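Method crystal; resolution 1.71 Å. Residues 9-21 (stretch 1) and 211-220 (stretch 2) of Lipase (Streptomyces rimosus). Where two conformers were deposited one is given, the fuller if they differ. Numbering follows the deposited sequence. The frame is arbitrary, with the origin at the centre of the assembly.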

# COMPACT_ATOMS: atom_id res chain seq x y z
N ASP A 9 -3.19 -3.64 -3.35
CA ASP A 9 -4.23 -3.73 -2.35
C ASP A 9 -4.89 -2.38 -2.17
O ASP A 9 -4.91 -1.59 -3.09
N SER A 10 -5.41 -2.14 -0.97
CA SER A 10 -6.26 -0.99 -0.75
C SER A 10 -5.46 0.30 -0.73
O SER A 10 -6.03 1.38 -0.91
N TYR A 11 -4.16 0.21 -0.49
CA TYR A 11 -3.34 1.43 -0.49
C TYR A 11 -3.15 1.92 -1.91
O TYR A 11 -2.81 3.08 -2.14
N SER A 12 -3.34 1.02 -2.86
CA SER A 12 -3.22 1.39 -4.26
C SER A 12 -4.59 1.66 -4.84
O SER A 12 -4.74 2.55 -5.67
N SER A 13 -5.58 0.88 -4.43
CA SER A 13 -6.93 1.10 -4.94
C SER A 13 -7.44 2.43 -4.41
O SER A 13 -8.18 3.13 -5.09
N GLY A 14 -7.03 2.78 -3.20
CA GLY A 14 -7.39 4.07 -2.63
C GLY A 14 -8.56 4.04 -1.67
O GLY A 14 -9.29 5.01 -1.56
N VAL A 15 -8.75 2.92 -1.00
CA VAL A 15 -9.70 2.87 0.11
C VAL A 15 -9.37 4.01 1.05
O VAL A 15 -8.21 4.18 1.42
N GLY A 16 -10.36 4.83 1.38
CA GLY A 16 -10.12 5.99 2.22
C GLY A 16 -10.00 7.32 1.51
O GLY A 16 -10.09 8.38 2.15
N ALA A 17 -9.80 7.29 0.19
CA ALA A 17 -9.65 8.52 -0.57
C ALA A 17 -10.94 8.93 -1.26
O ALA A 17 -11.03 10.02 -1.81
N GLY A 18 -11.94 8.05 -1.23
CA GLY A 18 -13.26 8.36 -1.73
C GLY A 18 -13.42 8.30 -3.24
O GLY A 18 -12.56 7.76 -3.93
N SER A 19 -14.52 8.85 -3.74
CA SER A 19 -14.75 8.95 -5.18
C SER A 19 -14.45 7.63 -5.91
O SER A 19 -13.65 7.60 -6.84
N TYR A 20 -15.08 6.55 -5.47
CA TYR A 20 -14.80 5.23 -6.04
C TYR A 20 -15.49 4.99 -7.36
O TYR A 20 -16.60 5.46 -7.61
N ASP A 21 -14.80 4.27 -8.23
CA ASP A 21 -15.38 3.80 -9.47
C ASP A 21 -16.43 2.75 -9.12
O ASP A 21 -16.14 1.79 -8.42
N VAL A 211 -15.68 1.71 8.43
CA VAL A 211 -14.61 0.93 9.06
C VAL A 211 -13.44 0.63 8.13
O VAL A 211 -12.29 0.63 8.55
N GLU A 212 -13.74 0.38 6.86
CA GLU A 212 -12.70 -0.01 5.91
C GLU A 212 -11.63 1.08 5.73
O GLU A 212 -10.51 0.79 5.32
N ASN A 213 -11.97 2.32 6.06
CA ASN A 213 -11.05 3.43 5.82
C ASN A 213 -9.91 3.53 6.81
O ASN A 213 -8.91 4.21 6.55
N SER A 214 -10.05 2.87 7.95
CA SER A 214 -9.11 3.00 9.04
C SER A 214 -7.69 2.67 8.58
O SER A 214 -7.49 1.68 7.90
N TYR A 215 -6.74 3.54 8.92
CA TYR A 215 -5.31 3.39 8.62
C TYR A 215 -4.97 3.50 7.14
O TYR A 215 -3.83 3.26 6.74
N HIS A 216 -5.94 3.88 6.33
CA HIS A 216 -5.64 4.09 4.92
C HIS A 216 -5.40 5.55 4.63
O HIS A 216 -5.80 6.41 5.41
N PRO A 217 -4.72 5.85 3.52
CA PRO A 217 -4.47 7.26 3.23
C PRO A 217 -5.75 8.03 2.99
O PRO A 217 -6.71 7.49 2.43
N THR A 218 -5.78 9.27 3.46
CA THR A 218 -6.85 10.18 3.12
C THR A 218 -6.68 10.58 1.66
O THR A 218 -5.72 10.18 1.01
N ALA A 219 -7.60 11.41 1.16
CA ALA A 219 -7.45 11.94 -0.19
C ALA A 219 -6.13 12.71 -0.30
O ALA A 219 -5.42 12.59 -1.30
N ASN A 220 -5.80 13.47 0.75
CA ASN A 220 -4.57 14.25 0.79
C ASN A 220 -3.36 13.30 0.81
O ASN A 220 -2.34 13.56 0.18

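Residues far apart in sequence are often joined by a single side chain that is gripped on several surfaces at once, and the contact between residues 9-21 and 211-220 of this Streptomyces lipase is a compact example. The imidazole of His216 lies at its centre, and a walk along the first stretch meets its neighbours in turn. Asp9 (chi1 p) makes no contact across the interface but prepares it: its OD1 accepts from Tyr11 N at 3.1 Å and so caps the short helix 10-13. On the first turn of that helix Ser10 points toward the second stretch, and with chi1 in the p well its OG lies 2.6 Å from His216 NE2, a short hydrogen bond near the plane of the imidazole. The other ring nitrogen is also engaged, His216 ND1 donating to Ser214 O at 2.9 Å, so the ring is held at both nitrogens.

Tyr11 leaves the backbone sideways, but its m rotamer brings the ring end across. The ring forms an offset stack with the imidazole, centroids 4.5 Å apart and planes inclined by 30°, while its CD2 packs 3.5 Å from Pro217 CD. Its hydroxyl reaches Tyr215 O, OH to O 2.8 Å, in a weak hydrogen bond. After Ser12 and Ser13, which stay out of reach, and Gly14, whose positive phi ends the helix, Val15 points toward the second stretch with chi1 t. It covers the imidazole face opposite Tyr11: Val15 CG1 sits 4.2 Å from the ring centroid, almost on the normal, and the same methyl is 3.3 Å from Glu212 O. His216, itself an m rotamer, is thus sandwiched between an aromatic ring and an aliphatic side chain.

Beyond Val15 the backbones draw close, and at Gly16 the absence of a side chain leaves room for Pro217 O. A beta-carbon on Gly16 would clash with Pro217 O, and the residue's backbone angles independently call for glycine. Two waters bridge the stretches here: water 1 donates to both Val15 O (2.7 Å) and Pro217 O (2.8 Å), satisfying two acceptors that cannot bond each other. Water 2 accepts from Ala219 N at 2.8 Å and donates weakly to Gly16 O at 3.4 Å. Ala17 adds a light contact, its O lying 3.9 Å from Ala219 CB. Finally Tyr20 (chi1 m) folds back so that its OH accepts from Gly16 N at 2.9 Å, bracing the turn, and comes within 3.8 Å of OD1 of Asn213, another m rotamer.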

# COMPACT_ATOMS: atom_id res chain seq x y z
CB ASP A 9 -3.68 -4.24 -1.02
CG ASP A 9 -2.49 -3.45 -0.53
OD1 ASP A 9 -2.33 -2.27 -0.91
OD2 ASP A 9 -1.71 -4.02 0.26
CB SER A 10 -7.01 -1.17 0.56
OG SER A 10 -6.10 -1.59 1.56
CB TYR A 11 -2.00 1.22 0.21
CG TYR A 11 -2.20 1.12 1.70
CD1 TYR A 11 -2.76 -0.02 2.25
CD2 TYR A 11 -1.91 2.18 2.54
CE1 TYR A 11 -2.99 -0.12 3.59
CE2 TYR A 11 -2.14 2.09 3.91
CZ TYR A 11 -2.69 0.93 4.41
OH TYR A 11 -2.92 0.80 5.76
CB SER A 12 -2.52 0.30 -5.08
OG SER A 12 -1.16 0.23 -4.73
CB SER A 13 -7.89 -0.03 -4.55
OG SER A 13 -8.35 0.12 -3.21
CB VAL A 15 -9.63 1.52 0.84
CG1 VAL A 15 -10.48 1.53 2.12
CG2 VAL A 15 -10.06 0.42 -0.11
CB ALA A 17 -8.55 8.37 -1.61
CB SER A 19 -13.91 10.08 -5.76
OG SER A 19 -14.29 11.32 -5.19
CB TYR A 20 -15.18 4.12 -5.06
CG TYR A 20 -14.57 4.37 -3.71
CD1 TYR A 20 -13.20 4.20 -3.51
CD2 TYR A 20 -15.35 4.80 -2.64
CE1 TYR A 20 -12.63 4.47 -2.27
CE2 TYR A 20 -14.78 5.06 -1.40
CZ TYR A 20 -13.42 4.90 -1.22
OH TYR A 20 -12.87 5.16 0.01
CB ASP A 21 -14.29 3.24 -10.38
CG ASP A 21 -14.84 2.66 -11.66
OD1 ASP A 21 -15.20 1.46 -11.65
OD2 ASP A 21 -14.92 3.40 -12.66
CB VAL A 211 -15.12 -0.42 9.61
CG1 VAL A 211 -15.93 -0.22 10.87
CG2 VAL A 211 -15.93 -1.15 8.55
CB GLU A 212 -13.34 -0.34 4.56
CG GLU A 212 -14.14 0.80 3.94
CD GLU A 212 -15.65 0.72 4.21
OE1 GLU A 212 -16.06 0.34 5.34
OE2 GLU A 212 -16.43 1.06 3.29
CB ASN A 213 -11.83 4.75 5.82
CG ASN A 213 -12.61 4.94 4.55
OD1 ASN A 213 -12.61 4.06 3.68
ND2 ASN A 213 -13.29 6.08 4.43
CB SER A 214 -9.52 2.10 10.20
OG SER A 214 -10.90 2.27 10.53
CB TYR A 215 -4.77 2.07 9.17
CG TYR A 215 -4.82 2.05 10.67
CD1 TYR A 215 -3.92 2.80 11.41
CD2 TYR A 215 -5.79 1.32 11.34
CE1 TYR A 215 -3.97 2.81 12.78
CE2 TYR A 215 -5.85 1.32 12.72
CZ TYR A 215 -4.93 2.08 13.44
OH TYR A 215 -4.96 2.09 14.81
CB HIS A 216 -6.78 3.56 4.07
CG HIS A 216 -6.81 2.08 4.02
ND1 HIS A 216 -7.32 1.30 5.03
CD2 HIS A 216 -6.28 1.22 3.11
CE1 HIS A 216 -7.15 0.02 4.73
NE2 HIS A 216 -6.53 -0.05 3.57
CB PRO A 217 -3.64 7.22 1.95
CG PRO A 217 -2.97 5.89 2.00
CD PRO A 217 -4.00 4.97 2.59
CB THR A 218 -6.80 11.42 3.99
OG1 THR A 218 -5.60 12.14 3.69
CG2 THR A 218 -6.82 11.03 5.46
CB ALA A 219 -8.62 12.85 -0.54
CB ASN A 220 -4.57 15.19 2.01
CG ASN A 220 -3.60 16.36 1.86
OD1 ASN A 220 -2.89 16.46 0.86
ND2 ASN A 220 -3.57 17.25 2.84
O HOH W 1 -6.36 5.81 0.28
O HOH W 2 -10.04 11.73 2.43